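Local structure of oxalate--CoA ligase (Arabidopsis thaliana, 5IE2) at residues K192-V197 against A317-S322; G335-P340 against L404-R409; G361-R366 against F390-I395. The protein is a CoA ligase of the AMP-binding enzyme family (ANL clan), with a C-terminal AMP-binding-enzyme domain, and holds adenosine-5'-triphosphate in a pocket in this model. All coordinates share one frame; numbering follows the deposited sequence.

Contact 1: residues K192-V197 against A317-S322. With ACY (acetic acid), chain E.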
loop_
_atom_site.group_PDB
_atom_site.type_symbol
_atom_site.label_atom_id
_atom_site.label_comp_id
_atom_site.label_asym_id
_atom_site.label_seq_id
_atom_site.Cartn_x
_atom_site.Cartn_y
_atom_site.Cartn_z
ATOM N N LYS A 192 8.862 12.161 3.436
ATOM C CA LYS A 192 8.610 13.592 3.610
ATOM C C LYS A 192 7.241 14.042 3.101
ATOM O O LYS A 192 6.581 14.864 3.752
ATOM C CB LYS A 192 9.715 14.419 2.903
ATOM C CG LYS A 192 10.977 14.324 3.748
ATOM C CD LYS A 192 12.158 15.113 3.141
ATOM C CE LYS A 192 12.604 14.518 1.774
ATOM N NZ LYS A 192 13.728 15.301 1.165
ATOM N N ASN A 193 6.824 13.533 1.942
ATOM C CA ASN A 193 5.499 13.896 1.406
ATOM C C ASN A 193 4.307 13.481 2.318
ATOM O O ASN A 193 3.388 14.264 2.564
ATOM C CB ASN A 193 5.296 13.233 0.040
ATOM C CG ASN A 193 6.233 13.784 -1.023
ATOM O OD1 ASN A 193 6.766 14.922 -0.928
ATOM N ND2 ASN A 193 6.402 12.999 -2.062
ATOM N N ILE A 194 4.378 12.243 2.777
ATOM C CA ILE A 194 3.328 11.669 3.621
ATOM C C ILE A 194 3.314 12.395 4.968
ATOM O O ILE A 194 2.271 12.864 5.418
ATOM C CB ILE A 194 3.546 10.129 3.801
ATOM C CG1 ILE A 194 3.435 9.441 2.425
ATOM C CG2 ILE A 194 2.540 9.541 4.864
ATOM C CD1 ILE A 194 3.985 7.972 2.396
ATOM N N LYS A 195 4.489 12.600 5.558
ATOM C CA LYS A 195 4.522 13.351 6.808
ATOM C C LYS A 195 3.975 14.765 6.638
ATOM O O LYS A 195 3.284 15.291 7.523
ATOM C CB LYS A 195 5.977 13.528 7.291
ATOM C CG LYS A 195 6.591 12.342 7.862
ATOM C CD LYS A 195 7.885 12.805 8.627
ATOM C CE LYS A 195 8.777 13.653 7.768
ATOM N NZ LYS A 195 9.944 14.155 8.494
ATOM N N ALA A 196 4.277 15.380 5.492
ATOM C CA ALA A 196 3.869 16.752 5.301
ATOM C C ALA A 196 2.363 16.863 5.156
ATOM O O ALA A 196 1.731 17.724 5.841
ATOM C CB ALA A 196 4.611 17.416 4.058
ATOM N N VAL A 197 1.763 16.068 4.271
ATOM C CA VAL A 197 0.338 16.283 4.013
ATOM C C VAL A 197 -0.539 15.877 5.225
ATOM O O VAL A 197 -1.590 16.460 5.419
ATOM C CB VAL A 197 -0.138 15.547 2.714
ATOM C CG1 VAL A 197 -0.063 14.045 2.896
ATOM C CG2 VAL A 197 -1.563 16.031 2.267
ATOM N N ALA A 317 5.505 5.135 -7.799
ATOM C CA ALA A 317 5.622 6.472 -7.181
ATOM C C ALA A 317 6.133 6.349 -5.737
ATOM O O ALA A 317 6.019 7.294 -4.976
ATOM C CB ALA A 317 4.198 7.168 -7.196
ATOM N N THR A 318 6.631 5.167 -5.347
ATOM C CA THR A 318 6.973 4.904 -3.921
ATOM C C THR A 318 5.722 5.290 -3.060
ATOM O O THR A 318 5.813 6.009 -2.067
ATOM C CB THR A 318 8.276 5.664 -3.475
ATOM O OG1 THR A 318 9.257 5.409 -4.479
ATOM C CG2 THR A 318 8.845 5.103 -2.141
ATOM N N HIS A 319 4.580 4.781 -3.483
ATOM C CA HIS A 319 3.281 5.024 -2.829
ATOM C C HIS A 319 2.712 6.423 -3.215
ATOM O O HIS A 319 2.284 6.619 -4.355
ATOM C CB HIS A 319 3.388 4.819 -1.277
ATOM C CG HIS A 319 2.046 4.752 -0.589
ATOM N ND1 HIS A 319 1.026 3.918 -1.006
ATOM C CD2 HIS A 319 1.550 5.458 0.471
ATOM C CE1 HIS A 319 -0.041 4.116 -0.234
ATOM N NE2 HIS A 319 0.249 5.044 0.667
ATOM N N LEU A 320 2.682 7.378 -2.287
ATOM C CA LEU A 320 1.809 8.552 -2.412
ATOM C C LEU A 320 2.045 9.420 -3.689
ATOM O O LEU A 320 3.195 9.848 -3.973
ATOM C CB LEU A 320 2.008 9.440 -1.169
ATOM C CG LEU A 320 1.195 10.750 -1.177
ATOM C CD1 LEU A 320 -0.262 10.436 -1.068
ATOM C CD2 LEU A 320 1.682 11.608 0.018
ATOM N N MET A 321 0.957 9.688 -4.403
ATOM C CA MET A 321 0.942 10.695 -5.460
ATOM C C MET A 321 0.072 11.905 -5.046
ATOM O O MET A 321 0.542 13.062 -5.061
ATOM C CB MET A 321 0.412 10.089 -6.771
ATOM C CG MET A 321 1.446 9.088 -7.366
ATOM S SD MET A 321 0.781 8.301 -8.861
ATOM C CE MET A 321 -0.377 7.101 -8.117
ATOM N N SER A 322 -1.183 11.634 -4.670
ATOM C CA SER A 322 -2.059 12.745 -4.286
ATOM C C SER A 322 -2.856 12.392 -3.042
ATOM O O SER A 322 -3.100 11.214 -2.736
ATOM C CB SER A 322 -3.047 13.160 -5.436
ATOM O OG SER A 322 -4.051 12.153 -5.659
HETATM C C ACY E . -0.600 1.969 -3.182
HETATM O O ACY E . -1.412 2.212 -2.216
HETATM O OXT ACY E . 0.563 2.464 -3.278
HETATM C CH3 ACY E . -1.070 1.081 -4.303
HETATM O O HOH W 1 5.336 10.316 -2.351
#
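L320 meets I194, N193 and V197 on one side of the helix, and the path of its side chain accounts for most of the contact. From the strand its CB starts beside the flank of I194, 3.9 Å from I194 CG1. CG stands anti to the backbone N (chi1 178°), which carries the chain on toward the helix, and at chi2 67° the CD2 branch makes the closest approach. CD2 lies 3.7 Å from CG1 of I194; the two side chains run past each other in opposite directions. The same methyl sits 4.0 Å from CB of N193 and, more loosely, near CG1 of V197, one turn further along the helix.

I194 reaches a second residue with its tip. Its CD1 is 4.0 Å from CD2 of H319 and meets the imidazole at the edge, near the ring plane, the two side chains crossing at about a right angle. The ring is fixed from several directions: ND1 donates to OXT of an acetic acid molecule, probably from the crystallisation liquor, at 2.7 Å with an N-H...O angle of 156°, while NE2 is hydrogen-bonded to R286 and H216 stacks on the ring.

One water bridges the segments, accepting from N193 ND2 at 2.9 Å and donating to O of L320 at 2.7 Å. That carbonyl is also hydrogen-bonded to Q343. Just beyond, M321 and S322 both face Y312 in a classic beta bulge.

Apolar packing thus seats helix 184-198 on strand 319-323 of the five-stranded mixed sheet, with the H319 side chain about 7 Å from the bound adenosine-5'-triphosphate. The chemistry implies a helix-strand join that rests on methyl contacts and one bridging water.

Contact 2: residues G335-P340 against L404-R409. With ATP (adenosine-5'-triphosphate), chain C.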
loop_
_atom_site.group_PDB
_atom_site.type_symbol
_atom_site.label_atom_id
_atom_site.label_comp_id
_atom_site.label_asym_id
_atom_site.label_seq_id
_atom_site.Cartn_x
_atom_site.Cartn_y
_atom_site.Cartn_z
ATOM N N GLY A 335 -15.266 10.916 -3.613
ATOM C CA GLY A 335 -15.130 10.645 -5.033
ATOM C C GLY A 335 -13.788 11.153 -5.596
ATOM O O GLY A 335 -13.457 10.890 -6.758
ATOM N N SER A 336 -13.030 11.861 -4.767
ATOM C CA SER A 336 -11.758 12.506 -5.211
ATOM C C SER A 336 -10.580 12.007 -4.411
ATOM O O SER A 336 -10.727 11.657 -3.203
ATOM C CB SER A 336 -11.844 14.031 -5.071
ATOM O OG SER A 336 -10.586 14.641 -5.383
ATOM N N VAL A 337 -9.405 11.990 -5.046
ATOM C CA VAL A 337 -8.187 11.646 -4.349
ATOM C C VAL A 337 -7.288 12.887 -4.099
ATOM O O VAL A 337 -6.068 12.770 -3.839
ATOM C CB VAL A 337 -7.406 10.522 -5.094
ATOM C CG1 VAL A 337 -8.195 9.245 -5.078
ATOM C CG2 VAL A 337 -7.149 10.891 -6.550
ATOM N N GLY A 338 -7.893 14.071 -4.126
ATOM C CA GLY A 338 -7.222 15.259 -3.643
ATOM C C GLY A 338 -6.140 15.814 -4.550
ATOM O O GLY A 338 -6.192 15.669 -5.756
ATOM N N LYS A 339 -5.119 16.409 -3.945
ATOM C CA LYS A 339 -4.143 17.225 -4.699
ATOM C C LYS A 339 -2.778 16.582 -4.664
ATOM O O LYS A 339 -2.433 15.946 -3.696
ATOM C CB LYS A 339 -4.063 18.648 -4.102
ATOM C CG LYS A 339 -5.404 19.370 -4.176
ATOM C CD LYS A 339 -5.246 20.848 -3.803
ATOM C CE LYS A 339 -4.948 21.031 -2.338
ATOM N NZ LYS A 339 -6.210 20.954 -1.569
ATOM N N PRO A 340 -1.958 16.799 -5.705
ATOM C CA PRO A 340 -0.587 16.259 -5.757
ATOM C C PRO A 340 0.214 16.656 -4.519
ATOM O O PRO A 340 0.067 17.818 -4.088
ATOM C CB PRO A 340 0.023 16.957 -6.996
ATOM C CG PRO A 340 -1.115 17.394 -7.798
ATOM C CD PRO A 340 -2.302 17.605 -6.891
ATOM N N LEU A 404 -7.972 15.881 -7.916
ATOM C CA LEU A 404 -8.006 14.837 -8.921
ATOM C C LEU A 404 -9.192 13.897 -8.663
ATOM O O LEU A 404 -9.447 13.493 -7.537
ATOM C CB LEU A 404 -6.668 14.067 -8.923
ATOM C CG LEU A 404 -6.499 12.804 -9.768
ATOM C CD1 LEU A 404 -6.651 13.159 -11.244
ATOM C CD2 LEU A 404 -5.132 12.170 -9.491
ATOM N N HIS A 405 -9.871 13.548 -9.751
ATOM C CA HIS A 405 -10.937 12.573 -9.754
ATOM C C HIS A 405 -10.568 11.460 -10.700
ATOM O O HIS A 405 -10.400 11.720 -11.887
ATOM C CB HIS A 405 -12.263 13.192 -10.224
ATOM C CG HIS A 405 -12.721 14.341 -9.383
ATOM N ND1 HIS A 405 -13.766 14.229 -8.484
ATOM C CD2 HIS A 405 -12.270 15.615 -9.289
ATOM C CE1 HIS A 405 -13.926 15.386 -7.860
ATOM N NE2 HIS A 405 -13.047 16.250 -8.349
ATOM N N LEU A 406 -10.453 10.235 -10.197
ATOM C CA LEU A 406 -10.091 9.097 -11.060
ATOM C C LEU A 406 -11.291 8.458 -11.744
ATOM O O LEU A 406 -12.365 8.288 -11.155
ATOM C CB LEU A 406 -9.353 8.048 -10.238
ATOM C CG LEU A 406 -7.994 8.534 -9.747
ATOM C CD1 LEU A 406 -7.525 7.529 -8.673
ATOM C CD2 LEU A 406 -6.962 8.691 -10.847
ATOM N N VAL A 407 -11.119 8.101 -13.006
ATOM C CA VAL A 407 -12.179 7.473 -13.787
ATOM C C VAL A 407 -11.891 5.981 -13.840
ATOM O O VAL A 407 -12.810 5.148 -13.779
ATOM C CB VAL A 407 -12.256 8.099 -15.226
ATOM C CG1 VAL A 407 -13.301 7.427 -16.069
ATOM C CG2 VAL A 407 -12.550 9.567 -15.117
ATOM N N GLY A 408 -10.612 5.640 -13.954
ATOM C CA GLY A 408 -10.263 4.229 -13.841
ATOM C C GLY A 408 -8.997 3.913 -14.625
ATOM O O GLY A 408 -8.456 4.781 -15.301
ATOM N N ARG A 409 -8.509 2.691 -14.506
ATOM C CA ARG A 409 -7.399 2.247 -15.329
ATOM C C ARG A 409 -7.813 2.200 -16.772
ATOM O O ARG A 409 -8.918 1.737 -17.098
ATOM C CB ARG A 409 -6.920 0.881 -14.891
ATOM C CG ARG A 409 -6.485 0.859 -13.452
ATOM C CD ARG A 409 -6.587 -0.553 -12.934
ATOM N NE ARG A 409 -6.435 -0.704 -11.489
ATOM C CZ ARG A 409 -5.279 -1.005 -10.915
ATOM N NH1 ARG A 409 -4.182 -1.131 -11.675
ATOM N NH2 ARG A 409 -5.218 -1.161 -9.587
HETATM P PG ATP C . -0.216 -3.734 -11.836
HETATM O O1G ATP C . -1.323 -3.647 -12.887
HETATM O O2G ATP C . 0.554 -5.006 -11.896
HETATM O O3G ATP C . 0.695 -2.509 -11.888
HETATM P PB ATP C . -1.522 -2.419 -9.622
HETATM O O1B ATP C . -2.724 -2.784 -8.779
HETATM O O2B ATP C . -1.600 -1.336 -10.638
HETATM O O3B ATP C . -0.902 -3.750 -10.355
HETATM P PA ATP C . -0.278 -1.047 -7.321
HETATM O O1A ATP C . 0.956 -0.181 -7.543
HETATM O O2A ATP C . -0.391 -1.864 -6.094
HETATM O O3A ATP C . -0.332 -2.092 -8.549
HETATM O "O5'" ATP C . -1.580 -0.143 -7.551
HETATM C "C5'" ATP C . -1.547 1.229 -8.017
HETATM C "C4'" ATP C . -2.883 1.466 -8.744
HETATM O "O4'" ATP C . -3.951 1.452 -7.778
HETATM C "C3'" ATP C . -2.992 2.849 -9.309
HETATM O "O3'" ATP C . -2.330 2.906 -10.571
HETATM C "C2'" ATP C . -4.488 3.048 -9.435
HETATM O "O2'" ATP C . -4.970 2.289 -10.555
HETATM C "C1'" ATP C . -4.976 2.327 -8.212
HETATM N N9 ATP C . -5.277 3.247 -7.089
HETATM C C8 ATP C . -4.486 3.611 -6.072
HETATM N N7 ATP C . -5.175 4.456 -5.244
HETATM C C5 ATP C . -6.437 4.588 -5.770
HETATM C C6 ATP C . -7.669 5.313 -5.385
HETATM N N6 ATP C . -7.703 6.039 -4.218
HETATM N N1 ATP C . -8.740 5.167 -6.199
HETATM C C2 ATP C . -8.706 4.408 -7.319
HETATM N N3 ATP C . -7.612 3.722 -7.739
HETATM C C4 ATP C . -6.483 3.793 -6.977
HETATM O O HOH W 2 -11.034 9.747 -7.537
HETATM O O HOH W 3 -15.286 11.992 -8.642
HETATM O O HOH W 4 -14.044 9.074 -9.078
#
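With OG anti to its backbone N (chi1 175°), S336 sets its hydroxyl against O of L404, and V337, with CG1 beside its own N and CG2 between N and carbonyl carbon, sends one methyl to the strand and the other to the nucleotide. S336 OG donates to L404 O at 2.7 Å, approaching from 45° above the carbonyl plane, whereas V337 N comes to the same oxygen at 2.9 Å, nearly along the C=O axis. Two donors thus grip one acceptor from different directions. S336 OG in turn accepts from G338 N at 3.0 Å, an ST turn, and L404 N returns a bond to G338 O at 2.8 Å with an N-H...O angle of 170°.

CB of S336 lies over one face of H405, 4.0 Å from the ring centroid, a CH-pi contact. H405 NE2 is hydrogen-bonded to D399. Three waters donate to O of G335 and link it to H405 ND1, L406 N and L406 O.

V337 CG2 lies 3.8 Å from CD2 of L404 and also touches L406. V337 CG1 is 3.4 Å from N6 of adenosine-5'-triphosphate, and L406 CD1 is 3.6 Å from C2 of its adenine. O2' of the ligand sits over the centre of the R409 guanidinium face, while NH1 and NH2 donate to its beta-phosphate oxygens O2B and O1B.

The contact joins the edge of the mixed sheet, at 339-340, to strand 404-409 of the antiparallel sheet. It is polar and water-bridged at G335 and H405, apolar at V337 and L406 beside the adenine, and cationic where R409 probably offsets phosphate charge.

Contact 3: residues G361-R366 against F390-I395. With ATP (adenosine-5'-triphosphate), chain C.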
loop_
_atom_site.group_PDB
_atom_site.type_symbol
_atom_site.label_atom_id
_atom_site.label_comp_id
_atom_site.label_asym_id
_atom_site.label_seq_id
_atom_site.Cartn_x
_atom_site.Cartn_y
_atom_site.Cartn_z
ATOM N N GLY A 361 -7.992 12.542 -19.165
ATOM C CA GLY A 361 -6.779 12.111 -19.842
ATOM C C GLY A 361 -5.967 11.230 -18.904
ATOM O O GLY A 361 -6.409 10.880 -17.789
ATOM N N GLU A 362 -4.766 10.851 -19.327
ATOM C CA GLU A 362 -3.966 9.984 -18.491
ATOM C C GLU A 362 -3.223 10.804 -17.436
ATOM O O GLU A 362 -2.620 11.831 -17.760
ATOM C CB GLU A 362 -2.959 9.180 -19.338
ATOM C CG GLU A 362 -2.118 8.179 -18.502
ATOM C CD GLU A 362 -1.190 7.355 -19.384
ATOM O OE1 GLU A 362 -0.989 7.722 -20.588
ATOM O OE2 GLU A 362 -0.663 6.348 -18.889
ATOM N N VAL A 363 -3.239 10.326 -16.203
ATOM C CA VAL A 363 -2.476 10.981 -15.148
ATOM C C VAL A 363 -0.991 10.680 -15.357
ATOM O O VAL A 363 -0.627 9.501 -15.474
ATOM C CB VAL A 363 -2.929 10.470 -13.753
ATOM C CG1 VAL A 363 -2.164 11.201 -12.666
ATOM C CG2 VAL A 363 -4.441 10.671 -13.593
ATOM N N CYS A 364 -0.148 11.724 -15.434
ATOM C CA CYS A 364 1.319 11.570 -15.495
ATOM C C CYS A 364 1.948 12.316 -14.317
ATOM O O CYS A 364 1.450 13.375 -13.935
ATOM C CB CYS A 364 1.895 12.140 -16.810
ATOM S SG CYS A 364 1.076 11.293 -18.232
ATOM N N ILE A 365 3.033 11.765 -13.782
ATOM C CA ILE A 365 3.669 12.342 -12.602
ATOM C C ILE A 365 5.155 12.566 -12.829
ATOM O O ILE A 365 5.778 11.942 -13.681
ATOM C CB ILE A 365 3.489 11.439 -11.358
ATOM C CG1 ILE A 365 4.181 10.085 -11.562
ATOM C CG2 ILE A 365 1.961 11.244 -11.143
ATOM C CD1 ILE A 365 4.033 9.108 -10.297
ATOM N N ARG A 366 5.715 13.453 -12.021
ATOM C CA ARG A 366 7.140 13.660 -12.076
ATOM C C ARG A 366 7.627 14.111 -10.738
ATOM O O ARG A 366 7.158 15.128 -10.216
ATOM C CB ARG A 366 7.483 14.695 -13.128
ATOM C CG ARG A 366 8.995 14.998 -13.087
ATOM C CD ARG A 366 9.086 16.550 -13.308
ATOM N NE ARG A 366 9.493 16.735 -14.618
ATOM C CZ ARG A 366 9.603 17.844 -15.377
ATOM N NH1 ARG A 366 9.233 19.106 -15.075
ATOM N NH2 ARG A 366 10.110 17.593 -16.564
ATOM N N PHE A 390 6.319 10.147 -15.752
ATOM C CA PHE A 390 5.898 8.761 -15.786
ATOM C C PHE A 390 4.378 8.686 -16.091
ATOM O O PHE A 390 3.592 9.371 -15.443
ATOM C CB PHE A 390 6.236 8.112 -14.449
ATOM C CG PHE A 390 5.652 6.725 -14.294
ATOM C CD1 PHE A 390 6.106 5.689 -15.093
ATOM C CD2 PHE A 390 4.642 6.484 -13.331
ATOM C CE1 PHE A 390 5.560 4.392 -14.941
ATOM C CE2 PHE A 390 4.094 5.220 -13.191
ATOM C CZ PHE A 390 4.547 4.176 -14.001
ATOM N N HIS A 391 3.986 7.849 -17.062
ATOM C CA HIS A 391 2.573 7.648 -17.448
ATOM C C HIS A 391 1.961 6.570 -16.552
ATOM O O HIS A 391 2.444 5.445 -16.563
ATOM C CB HIS A 391 2.466 7.242 -18.924
ATOM C CG HIS A 391 2.788 8.350 -19.856
ATOM N ND1 HIS A 391 1.867 8.860 -20.748
ATOM C CD2 HIS A 391 3.894 9.120 -19.972
ATOM C CE1 HIS A 391 2.407 9.883 -21.397
ATOM N NE2 HIS A 391 3.641 10.053 -20.952
ATOM N N THR A 392 0.963 6.921 -15.725
ATOM C CA THR A 392 0.459 5.971 -14.697
ATOM C C THR A 392 -0.437 4.843 -15.239
ATOM O O THR A 392 -0.644 3.846 -14.551
ATOM C CB THR A 392 -0.377 6.666 -13.586
ATOM O OG1 THR A 392 -1.544 7.260 -14.196
ATOM C CG2 THR A 392 0.419 7.739 -12.913
ATOM N N GLY A 393 -1.026 5.051 -16.412
ATOM C CA GLY A 393 -2.024 4.113 -16.902
ATOM C C GLY A 393 -3.435 4.354 -16.372
ATOM O O GLY A 393 -4.356 3.578 -16.670
ATOM N N ASP A 394 -3.607 5.399 -15.555
ATOM C CA ASP A 394 -4.920 5.768 -14.990
ATOM C C ASP A 394 -5.465 6.958 -15.711
ATOM O O ASP A 394 -4.719 7.889 -16.052
ATOM C CB ASP A 394 -4.803 6.109 -13.485
ATOM C CG ASP A 394 -4.270 4.942 -12.643
ATOM O OD1 ASP A 394 -4.835 3.818 -12.776
ATOM O OD2 ASP A 394 -3.283 5.123 -11.835
ATOM N N ILE A 395 -6.783 6.937 -15.920
ATOM C CA ILE A 395 -7.506 8.052 -16.472
ATOM C C ILE A 395 -8.159 8.838 -15.322
ATOM O O ILE A 395 -8.780 8.258 -14.396
ATOM C CB ILE A 395 -8.582 7.579 -17.459
ATOM C CG1 ILE A 395 -7.930 6.796 -18.625
ATOM C CG2 ILE A 395 -9.424 8.749 -17.943
ATOM C CD1 ILE A 395 -6.950 7.690 -19.428
HETATM P PG ATP C . -0.216 -3.734 -11.836
HETATM O O1G ATP C . -1.323 -3.647 -12.887
HETATM O O2G ATP C . 0.554 -5.006 -11.896
HETATM O O3G ATP C . 0.695 -2.509 -11.888
HETATM P PB ATP C . -1.522 -2.419 -9.622
HETATM O O1B ATP C . -2.724 -2.784 -8.779
HETATM O O2B ATP C . -1.600 -1.336 -10.638
HETATM O O3B ATP C . -0.902 -3.750 -10.355
HETATM P PA ATP C . -0.278 -1.047 -7.321
HETATM O O1A ATP C . 0.956 -0.181 -7.543
HETATM O O2A ATP C . -0.391 -1.864 -6.094
HETATM O O3A ATP C . -0.332 -2.092 -8.549
HETATM O "O5'" ATP C . -1.580 -0.143 -7.551
HETATM C "C5'" ATP C . -1.547 1.229 -8.017
HETATM C "C4'" ATP C . -2.883 1.466 -8.744
HETATM O "O4'" ATP C . -3.951 1.452 -7.778
HETATM C "C3'" ATP C . -2.992 2.849 -9.309
HETATM O "O3'" ATP C . -2.330 2.906 -10.571
HETATM C "C2'" ATP C . -4.488 3.048 -9.435
HETATM O "O2'" ATP C . -4.970 2.289 -10.555
HETATM C "C1'" ATP C . -4.976 2.327 -8.212
HETATM N N9 ATP C . -5.277 3.247 -7.089
HETATM C C8 ATP C . -4.486 3.611 -6.072
HETATM N N7 ATP C . -5.175 4.456 -5.244
HETATM C C5 ATP C . -6.437 4.588 -5.770
HETATM C C6 ATP C . -7.669 5.313 -5.385
HETATM N N6 ATP C . -7.703 6.039 -4.218
HETATM N N1 ATP C . -8.740 5.167 -6.199
HETATM C C2 ATP C . -8.706 4.408 -7.319
HETATM N N3 ATP C . -7.612 3.722 -7.739
HETATM C C4 ATP C . -6.483 3.793 -6.977
#
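The carboxylate of E362 accepts two hydrogen bonds, from the H391 ring and from the G393 backbone. CG of E362 is anti to its backbone N, and the extended chain carries the carboxylate across to the partner strand. H391 ND1 donates to E362 OE1 at 3.1 Å; the bond lies in the ring plane but meets the oxygen from 66° above the carboxylate plane. The other oxygen, OE2, uses its anti lone pair to accept from G393 N at 2.8 Å.

Among the remaining hydrogen bonds, I365 and F390 exchange N-H...O bonds as an antiparallel hydrogen-bonded pair, while V363 N donates to D394 O. V363 O accepts twice, from T392 N at 3.0 Å and from T392 OG1 at 2.7 Å. OG1 then receives D394 N, an ST turn at the corner where the chain bends.

E362 with I395 and C364 with H391 are non-hydrogen-bonded pairs, and the register shift of two between them marks a beta bulge.

Sulfur and aromatic groups meet on the side bearing E362, C364 and H391: C364 SG stands 3.6 Å above the H391 ring centroid, 10° off its normal. On the other side I365 CG1 reaches the edge of F390, 4.0 Å from CD2.

Bulge and corner at G393 together deliver D394 to both ribose hydroxyls: its OD1 and OD2 accept from O2' and O3' of adenosine-5'-triphosphate, each at 2.7 Å, and OD2 is also hydrogen-bonded to Y312 of strand 308-314.

Around this, strand 344-348 pairs with 361-366 as well, 385-386 pairs with 389-392, and 404-409 continues the sheet beyond 394-398.

How the contacts relate
From the N terminus, contact 1 comes first: helix 184-198 is met again by strand 319-323, closing a loop of chain of 119 residues that holds several helices and strands. Only then does contact 2 open, at 335-340, and it closes 63 residues later on strand 404-409. Contact 3 opens and closes within that span, joining 361-366 to 390-395, so it is enclosed by contact 2, and none of the three cross. S322 OG probably bonds V337 O, joining strand 319-323 to the loop leading into 339-340, its neighbour in the five-stranded mixed sheet. I395 pairs with V407 and G408 in the antiparallel sheet, and M321 SD packs on I365 CD1. Contacts 2 and 3 both touch adenosine-5'-triphosphate.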